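Local coordinates for alkyltransferase-like protein 1 (Schizosaccharomyces pombe, PDB 3GYH) that recognises DNA carrying O6-alkylguanine, flips the damaged base out of the bent duplex into a binding pocket and presents the lesion to nucleotide excision repair, at residues T8-A13 / Q43-L48; P55-I60 / D80-E85. All coordinates share one frame; numbering follows the deposited sequence.

Contact 1. Residues T8-A13 / Q43-L48. With PBO (1-pyridin-3-ylbutan-1-one), chain D; nucleotides of chain B.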
loop_
_atom_site.group_PDB
_atom_site.type_symbol
_atom_site.label_atom_id
_atom_site.label_comp_id
_atom_site.label_asym_id
_atom_site.label_seq_id
_atom_site.Cartn_x
_atom_site.Cartn_y
_atom_site.Cartn_z
ATOM N N THR A 8 -1.672 12.620 -7.795
ATOM C CA THR A 8 -0.881 13.351 -6.817
ATOM C C THR A 8 -1.511 13.240 -5.448
ATOM O O THR A 8 -0.829 12.904 -4.468
ATOM C CB THR A 8 -0.710 14.828 -7.161
ATOM O OG1 THR A 8 0.156 14.952 -8.294
ATOM C CG2 THR A 8 -0.069 15.541 -5.985
ATOM N N LYS A 9 -2.813 13.523 -5.381
ATOM C CA LYS A 9 -3.528 13.457 -4.108
ATOM C C LYS A 9 -3.146 12.153 -3.406
ATOM O O LYS A 9 -2.485 12.164 -2.359
ATOM C CB LYS A 9 -5.045 13.540 -4.316
ATOM C CG LYS A 9 -5.547 14.864 -4.909
ATOM C CD LYS A 9 -6.966 15.235 -4.454
ATOM C CE LYS A 9 -7.275 16.696 -4.817
ATOM N NZ LYS A 9 -8.615 17.190 -4.358
ATOM N N VAL A 10 -3.538 11.035 -4.012
ATOM C CA VAL A 10 -3.060 9.726 -3.600
ATOM C C VAL A 10 -1.639 9.784 -3.069
ATOM O O VAL A 10 -1.376 9.386 -1.934
ATOM C CB VAL A 10 -3.081 8.749 -4.765
ATOM C CG1 VAL A 10 -2.438 7.426 -4.364
ATOM C CG2 VAL A 10 -4.493 8.555 -5.256
ATOM N N TYR A 11 -0.717 10.263 -3.901
ATOM C CA TYR A 11 0.683 10.270 -3.531
ATOM C C TYR A 11 0.818 11.012 -2.211
ATOM O O TYR A 11 1.327 10.467 -1.231
ATOM C CB TYR A 11 1.547 10.890 -4.633
ATOM C CG TYR A 11 1.720 9.968 -5.816
ATOM C CD1 TYR A 11 1.841 10.466 -7.099
ATOM C CD2 TYR A 11 1.746 8.592 -5.642
ATOM C CE1 TYR A 11 1.984 9.618 -8.190
ATOM C CE2 TYR A 11 1.887 7.729 -6.726
ATOM C CZ TYR A 11 2.007 8.251 -8.000
ATOM O OH TYR A 11 2.140 7.404 -9.080
ATOM N N ASP A 12 0.309 12.238 -2.165
ATOM C CA ASP A 12 0.340 13.004 -0.924
ATOM C C ASP A 12 -0.162 12.141 0.229
ATOM O O ASP A 12 0.564 11.899 1.196
ATOM C CB ASP A 12 -0.478 14.284 -1.065
ATOM C CG ASP A 12 0.070 15.213 -2.150
ATOM O OD1 ASP A 12 -0.548 16.276 -2.392
ATOM O OD2 ASP A 12 1.118 14.884 -2.758
ATOM N N ALA A 13 -1.389 11.647 0.101
ATOM C CA ALA A 13 -1.970 10.759 1.100
ATOM C C ALA A 13 -1.019 9.660 1.545
ATOM O O ALA A 13 -0.686 9.555 2.720
ATOM C CB ALA A 13 -3.234 10.159 0.569
ATOM N N GLN A 43 -3.091 1.581 -9.200
ATOM C CA GLN A 43 -2.492 1.821 -10.493
ATOM C C GLN A 43 -1.469 2.911 -10.299
ATOM O O GLN A 43 -0.417 2.901 -10.921
ATOM C CB GLN A 43 -3.548 2.209 -11.525
ATOM C CG GLN A 43 -4.090 1.004 -12.310
ATOM C CD GLN A 43 -2.994 -0.023 -12.691
ATOM O OE1 GLN A 43 -2.071 0.286 -13.465
ATOM N NE2 GLN A 43 -3.103 -1.247 -12.150
ATOM N N ALA A 44 -1.773 3.826 -9.388
ATOM C CA ALA A 44 -0.867 4.890 -9.034
ATOM C C ALA A 44 0.424 4.314 -8.503
ATOM O O ALA A 44 1.498 4.753 -8.894
ATOM C CB ALA A 44 -1.502 5.789 -7.994
ATOM N N MET A 45 0.317 3.348 -7.595
ATOM C CA MET A 45 1.497 2.824 -6.911
ATOM C C MET A 45 2.326 2.093 -7.933
ATOM O O MET A 45 3.540 2.295 -8.031
ATOM C CB MET A 45 1.130 1.838 -5.792
ATOM C CG MET A 45 0.380 2.436 -4.623
ATOM S SD MET A 45 1.282 3.648 -3.622
ATOM C CE MET A 45 0.572 5.180 -4.232
ATOM N N LYS A 46 1.647 1.245 -8.697
ATOM C CA LYS A 46 2.284 0.486 -9.751
ATOM C C LYS A 46 3.048 1.412 -10.674
ATOM O O LYS A 46 4.007 0.988 -11.305
ATOM C CB LYS A 46 1.248 -0.295 -10.550
ATOM C CG LYS A 46 1.818 -1.456 -11.323
ATOM C CD LYS A 46 1.026 -1.686 -12.581
ATOM C CE LYS A 46 1.754 -2.631 -13.526
ATOM N NZ LYS A 46 1.005 -2.720 -14.818
ATOM N N HIS A 47 2.631 2.676 -10.734
ATOM C CA HIS A 47 3.131 3.626 -11.733
ATOM C C HIS A 47 4.226 4.540 -11.224
ATOM O O HIS A 47 4.280 5.701 -11.608
ATOM C CB HIS A 47 1.987 4.490 -12.265
ATOM C CG HIS A 47 1.289 3.896 -13.447
ATOM N ND1 HIS A 47 0.665 4.664 -14.409
ATOM C CD2 HIS A 47 1.124 2.604 -13.828
ATOM C CE1 HIS A 47 0.138 3.870 -15.328
ATOM N NE2 HIS A 47 0.402 2.617 -14.998
ATOM N N LEU A 48 5.097 4.032 -10.368
ATOM C CA LEU A 48 6.042 4.899 -9.681
ATOM C C LEU A 48 7.475 4.483 -9.946
ATOM O O LEU A 48 7.782 3.294 -9.956
ATOM C CB LEU A 48 5.789 4.847 -8.182
ATOM C CG LEU A 48 4.576 5.620 -7.692
ATOM C CD1 LEU A 48 4.086 4.995 -6.409
ATOM C CD2 LEU A 48 4.965 7.067 -7.475
HETATM C C10 PBO D . 4.935 0.525 -6.507
HETATM C C11 PBO D . 6.423 0.286 -6.209
HETATM C C12 PBO D . 7.193 -0.559 -7.237
HETATM C C13 PBO D . 8.636 -0.084 -7.345
HETATM C C14 PBO D . 9.807 -0.913 -6.891
HETATM C C15 PBO D . 9.747 -2.308 -6.861
HETATM C C16 PBO D . 10.871 -3.016 -6.432
HETATM C C17 PBO D . 12.021 -2.318 -6.054
HETATM N "N1'" PBO D . 12.049 -0.972 -6.100
HETATM C C18 PBO D . 10.986 -0.265 -6.505
HETATM O O13 PBO D . 8.881 1.012 -7.822
ATOM P P DG B 7 -0.981 -5.300 -11.131
ATOM O OP1 DG B 7 -0.867 -3.803 -11.205
ATOM O OP2 DG B 7 0.221 -6.172 -11.442
ATOM O "O5'" DG B 7 -1.377 -5.716 -9.633
ATOM C "C5'" DG B 7 -2.353 -4.992 -8.914
ATOM C "C4'" DG B 7 -2.243 -5.384 -7.454
ATOM O "O4'" DG B 7 -0.880 -5.263 -7.062
ATOM C "C3'" DG B 7 -3.014 -4.330 -6.686
ATOM O "O3'" DG B 7 -3.497 -4.903 -5.464
ATOM C "C2'" DG B 7 -1.976 -3.263 -6.414
ATOM C "C1'" DG B 7 -0.713 -4.088 -6.273
ATOM N N9 DG B 7 0.490 -3.350 -6.691
ATOM C C8 DG B 7 1.068 -3.413 -7.892
ATOM N N7 DG B 7 2.169 -2.615 -7.888
ATOM C C5 DG B 7 2.266 -2.048 -6.667
ATOM C C6 DG B 7 3.173 -1.159 -6.094
ATOM O O6 DG B 7 4.238 -0.688 -6.819
ATOM N N1 DG B 7 2.992 -0.789 -4.812
ATOM C C2 DG B 7 1.943 -1.271 -4.106
ATOM N N2 DG B 7 1.771 -0.889 -2.824
ATOM N N3 DG B 7 1.052 -2.130 -4.646
ATOM C C4 DG B 7 1.200 -2.530 -5.922
#
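Tyr11 OH donates a hydrogen bond to Ala44 O, 2.7 Å away, tying helix 3-14 to helix 38-46. The hydroxyl arrives from above the carbonyl plane, 37° out of it. Tyr11 gets there because chi1 of -74° sets CG beside its own backbone N, from where the ring reaches along the flank of its helix and brings its far end over to the other segment.

Apolar side chains pack around this bond. Leu48 comes in from the opposite direction and lays its branched end obliquely against the outer part of the ring, with CD1 3.5 Å from Tyr11 CE2. Met45 slides past at the ring's edge: its chain bends at both chi2 and chi3, so that CE, despite starting on a side chain that leaves the backbone in the other direction, turns back to lie 3.8 Å from Tyr11 CE2. The same methyl also meets Val10 CG1. Val10 and Ala44 mark the closest backbone approach, and their methyls, CG1 and CB, meet between the helices at 4.1 Å.

On the DNA side, Met45 CB sits 3.4 Å from N1 of DG7 of chain B, the flipped base, while the aliphatic part of Lys46 runs by its N7 and its phosphate. Helix 38-46 also carries the Arg39 finger, consistent with the recognition helix of the helix-turn-helix as in MGMT. A single directed bond anchors the hydroxyl end of Tyr11 and methyl contacts hold its ring, while Met45 serves both the packing between the helices and the wall around the guanine.

Contact 2. Residues P55-I60 / D80-E85. With PBO (1-pyridin-3-ylbutan-1-one), chain D; nucleotides of chain B.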
loop_
_atom_site.group_PDB
_atom_site.type_symbol
_atom_site.label_atom_id
_atom_site.label_comp_id
_atom_site.label_asym_id
_atom_site.label_seq_id
_atom_site.Cartn_x
_atom_site.Cartn_y
_atom_site.Cartn_z
ATOM N N PRO A 55 6.141 6.100 0.304
ATOM C CA PRO A 55 6.053 4.895 1.100
ATOM C C PRO A 55 5.121 3.897 0.438
ATOM O O PRO A 55 4.213 3.377 1.070
ATOM C CB PRO A 55 5.436 5.389 2.408
ATOM C CG PRO A 55 4.980 6.814 2.156
ATOM C CD PRO A 55 5.162 7.110 0.724
ATOM N N TRP A 56 5.353 3.637 -0.836
ATOM C CA TRP A 56 4.501 2.734 -1.579
ATOM C C TRP A 56 4.357 1.384 -0.878
ATOM O O TRP A 56 3.381 0.663 -1.093
ATOM C CB TRP A 56 5.013 2.552 -3.010
ATOM C CG TRP A 56 6.356 1.937 -3.072
ATOM C CD1 TRP A 56 7.555 2.589 -3.117
ATOM C CD2 TRP A 56 6.660 0.533 -3.085
ATOM N NE1 TRP A 56 8.588 1.678 -3.165
ATOM C CE2 TRP A 56 8.066 0.410 -3.144
ATOM C CE3 TRP A 56 5.881 -0.631 -3.055
ATOM C CZ2 TRP A 56 8.710 -0.831 -3.175
ATOM C CZ3 TRP A 56 6.528 -1.866 -3.087
ATOM C CH2 TRP A 56 7.927 -1.952 -3.145
ATOM N N HIS A 57 5.329 1.039 -0.037
ATOM C CA HIS A 57 5.297 -0.261 0.632
ATOM C C HIS A 57 4.245 -0.298 1.726
ATOM O O HIS A 57 3.852 -1.367 2.168
ATOM C CB HIS A 57 6.664 -0.631 1.199
ATOM C CG HIS A 57 7.329 0.482 1.941
ATOM N ND1 HIS A 57 7.991 1.510 1.303
ATOM C CD2 HIS A 57 7.432 0.731 3.269
ATOM C CE1 HIS A 57 8.475 2.345 2.207
ATOM N NE2 HIS A 57 8.146 1.898 3.408
ATOM N N ARG A 58 3.798 0.873 2.157
ATOM C CA ARG A 58 2.924 0.966 3.308
ATOM C C ARG A 58 1.459 0.852 2.907
ATOM O O ARG A 58 0.567 1.340 3.604
ATOM C CB ARG A 58 3.169 2.275 4.052
ATOM C CG ARG A 58 4.367 2.222 4.953
ATOM C CD ARG A 58 4.919 3.602 5.148
ATOM N NE ARG A 58 6.302 3.556 5.603
ATOM C CZ ARG A 58 7.049 4.630 5.826
ATOM N NH1 ARG A 58 6.540 5.841 5.632
ATOM N NH2 ARG A 58 8.302 4.489 6.249
ATOM N N VAL A 59 1.213 0.198 1.781
ATOM C CA VAL A 59 -0.123 0.145 1.214
ATOM C C VAL A 59 -0.449 -1.267 0.724
ATOM O O VAL A 59 -0.131 -1.620 -0.414
ATOM C CB VAL A 59 -0.255 1.149 0.066
ATOM C CG1 VAL A 59 -1.682 1.537 -0.129
ATOM C CG2 VAL A 59 0.591 2.380 0.347
ATOM N N ILE A 60 -1.060 -2.071 1.595
ATOM C CA ILE A 60 -1.466 -3.437 1.255
ATOM C C ILE A 60 -2.971 -3.499 0.997
ATOM O O ILE A 60 -3.604 -2.469 0.789
ATOM C CB ILE A 60 -1.125 -4.430 2.372
ATOM C CG1 ILE A 60 -1.967 -4.135 3.609
ATOM C CG2 ILE A 60 0.355 -4.394 2.700
ATOM C CD1 ILE A 60 -2.559 -5.376 4.223
ATOM N N ASP A 80 9.931 -7.131 2.664
ATOM C CA ASP A 80 11.195 -6.748 3.265
ATOM C C ASP A 80 11.089 -5.326 3.806
ATOM O O ASP A 80 11.241 -5.093 5.007
ATOM C CB ASP A 80 12.344 -6.871 2.251
ATOM C CG ASP A 80 12.470 -8.284 1.661
ATOM O OD1 ASP A 80 11.733 -9.188 2.116
ATOM O OD2 ASP A 80 13.308 -8.491 0.743
ATOM N N ARG A 81 10.809 -4.376 2.920
ATOM C CA ARG A 81 10.745 -2.977 3.315
ATOM C C ARG A 81 9.921 -2.863 4.582
ATOM O O ARG A 81 10.280 -2.141 5.512
ATOM C CB ARG A 81 10.134 -2.139 2.199
ATOM C CG ARG A 81 10.701 -2.456 0.827
ATOM C CD ARG A 81 11.767 -1.471 0.411
ATOM N NE ARG A 81 11.623 -1.126 -0.998
ATOM C CZ ARG A 81 12.616 -0.695 -1.773
ATOM N NH1 ARG A 81 13.839 -0.552 -1.271
ATOM N NH2 ARG A 81 12.387 -0.407 -3.050
ATOM N N LEU A 82 8.822 -3.605 4.620
ATOM C CA LEU A 82 7.982 -3.642 5.799
ATOM C C LEU A 82 8.699 -4.233 7.007
ATOM O O LEU A 82 8.643 -3.668 8.095
ATOM C CB LEU A 82 6.687 -4.390 5.507
ATOM C CG LEU A 82 5.675 -3.590 4.684
ATOM C CD1 LEU A 82 4.462 -4.446 4.349
ATOM C CD2 LEU A 82 5.265 -2.309 5.415
ATOM N N GLU A 83 9.384 -5.360 6.812
ATOM C CA GLU A 83 10.193 -5.964 7.878
ATOM C C GLU A 83 11.181 -4.974 8.516
ATOM O O GLU A 83 11.272 -4.891 9.742
ATOM C CB GLU A 83 10.909 -7.231 7.388
ATOM C CG GLU A 83 9.972 -8.391 7.028
ATOM C CD GLU A 83 10.499 -9.764 7.462
ATOM O OE1 GLU A 83 10.239 -10.169 8.617
ATOM O OE2 GLU A 83 11.157 -10.450 6.648
ATOM N N GLU A 84 11.902 -4.222 7.684
ATOM C CA GLU A 84 12.749 -3.122 8.157
ATOM C C GLU A 84 11.963 -2.065 8.929
ATOM O O GLU A 84 12.449 -1.530 9.926
ATOM C CB GLU A 84 13.471 -2.449 6.992
ATOM C CG GLU A 84 14.614 -3.257 6.408
ATOM C CD GLU A 84 14.861 -2.937 4.937
ATOM O OE1 GLU A 84 15.941 -3.304 4.410
ATOM O OE2 GLU A 84 13.973 -2.313 4.307
ATOM N N GLU A 85 10.759 -1.755 8.456
ATOM C CA GLU A 85 9.888 -0.798 9.134
ATOM C C GLU A 85 9.562 -1.279 10.534
ATOM O O GLU A 85 9.283 -0.477 11.427
ATOM C CB GLU A 85 8.585 -0.606 8.358
ATOM C CG GLU A 85 8.773 -0.183 6.914
ATOM C CD GLU A 85 8.591 1.306 6.709
ATOM O OE1 GLU A 85 9.221 1.848 5.780
ATOM O OE2 GLU A 85 7.818 1.932 7.469
HETATM C C10 PBO D . 4.935 0.525 -6.507
HETATM C C11 PBO D . 6.423 0.286 -6.209
HETATM C C12 PBO D . 7.193 -0.559 -7.237
HETATM C C13 PBO D . 8.636 -0.084 -7.345
HETATM C C14 PBO D . 9.807 -0.913 -6.891
HETATM C C15 PBO D . 9.747 -2.308 -6.861
HETATM C C16 PBO D . 10.871 -3.016 -6.432
HETATM C C17 PBO D . 12.021 -2.318 -6.054
HETATM N "N1'" PBO D . 12.049 -0.972 -6.100
HETATM C C18 PBO D . 10.986 -0.265 -6.505
HETATM O O13 PBO D . 8.881 1.012 -7.822
ATOM P P DG B 7 -0.981 -5.300 -11.131
ATOM O OP1 DG B 7 -0.867 -3.803 -11.205
ATOM O OP2 DG B 7 0.221 -6.172 -11.442
ATOM O "O5'" DG B 7 -1.377 -5.716 -9.633
ATOM C "C5'" DG B 7 -2.353 -4.992 -8.914
ATOM C "C4'" DG B 7 -2.243 -5.384 -7.454
ATOM O "O4'" DG B 7 -0.880 -5.263 -7.062
ATOM C "C3'" DG B 7 -3.014 -4.330 -6.686
ATOM O "O3'" DG B 7 -3.497 -4.903 -5.464
ATOM C "C2'" DG B 7 -1.976 -3.263 -6.414
ATOM C "C1'" DG B 7 -0.713 -4.088 -6.273
ATOM N N9 DG B 7 0.490 -3.350 -6.691
ATOM C C8 DG B 7 1.068 -3.413 -7.892
ATOM N N7 DG B 7 2.169 -2.615 -7.888
ATOM C C5 DG B 7 2.266 -2.048 -6.667
ATOM C C6 DG B 7 3.173 -1.159 -6.094
ATOM O O6 DG B 7 4.238 -0.688 -6.819
ATOM N N1 DG B 7 2.992 -0.789 -4.812
ATOM C C2 DG B 7 1.943 -1.271 -4.106
ATOM N N2 DG B 7 1.771 -0.889 -2.824
ATOM N N3 DG B 7 1.052 -2.130 -4.646
ATOM C C4 DG B 7 1.200 -2.530 -5.922
#
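His57 and Trp56 both carry CG in the crowded position between backbone N and carbonyl carbon (chi1 46° for His57, 63° for Trp56), and this sends the imidazole to Glu85 and the indole to the alkylated base. Glu85 answers by bending at chi2, which swings its carboxylate across the ends of His57 and Arg58.

Glu85 OE1 takes two bonds. His57 NE2 gives one, 2.6 Å long, approaching from above the carboxylate plane, 61° out of it; Arg58 NH2 gives the other, a salt bridge at 2.8 Å that OE1 receives on its syn lone pair. The extended Arg58 side chain adds weak bonds from NE and NH2 to Glu85 OE2, which also accepts from Gly20 N. Arg81 CB covers one face of the imidazole in a CH-pi contact, 4.2 Å from the ring centroid. The Leu82 methyls lie against His57 O, and CD1 also meets Ile60 CG2 loosely.

Arg81 turns back to the indole, its guanidinium edge facing Trp56 CZ2 and NH2 standing 3.1 Å from N1' of PBO. The oxobutyl chain of PBO lies over the face of Trp56, C11 above its centre, and PBO C10 is 1.4 Å from O6 of DG7 of chain B, a bonding distance. Trp56 O accepts from N2 of that guanine at 2.8 Å, with Val59 O as a second acceptor.

Alkyltransferases of the MGMT family carry their reactive cysteine where Trp56 stands. The neighbouring His-carboxylate pair persists here, but the indole offers the adduct a surface to lie on and no thiol to accept it, consistent with binding without repair.

Overall arrangement
Both contacts are partly buried and share the DNA-binding domain, following each other along the chain. Contact 1 joins two helices, 3-14 and 38-46, mainly through methyls and one tyrosine hydroxyl, and includes the exposed His47; contact 2 sets the loop and short strand of 55-60 against helix 76-85 through a charged network, lies somewhat nearer the centre of the chain and has no exposed residue among those that touch. Their centres are about 15 Å apart, yet they meet where Met45 SD packs on Trp56 CA, 3.9 Å away. Between them they line one pocket: 43-48 flanks the flipped guanine, while 55-60 packs against the alkyl group, close to Arg69, which tests the base's electrostatic potential.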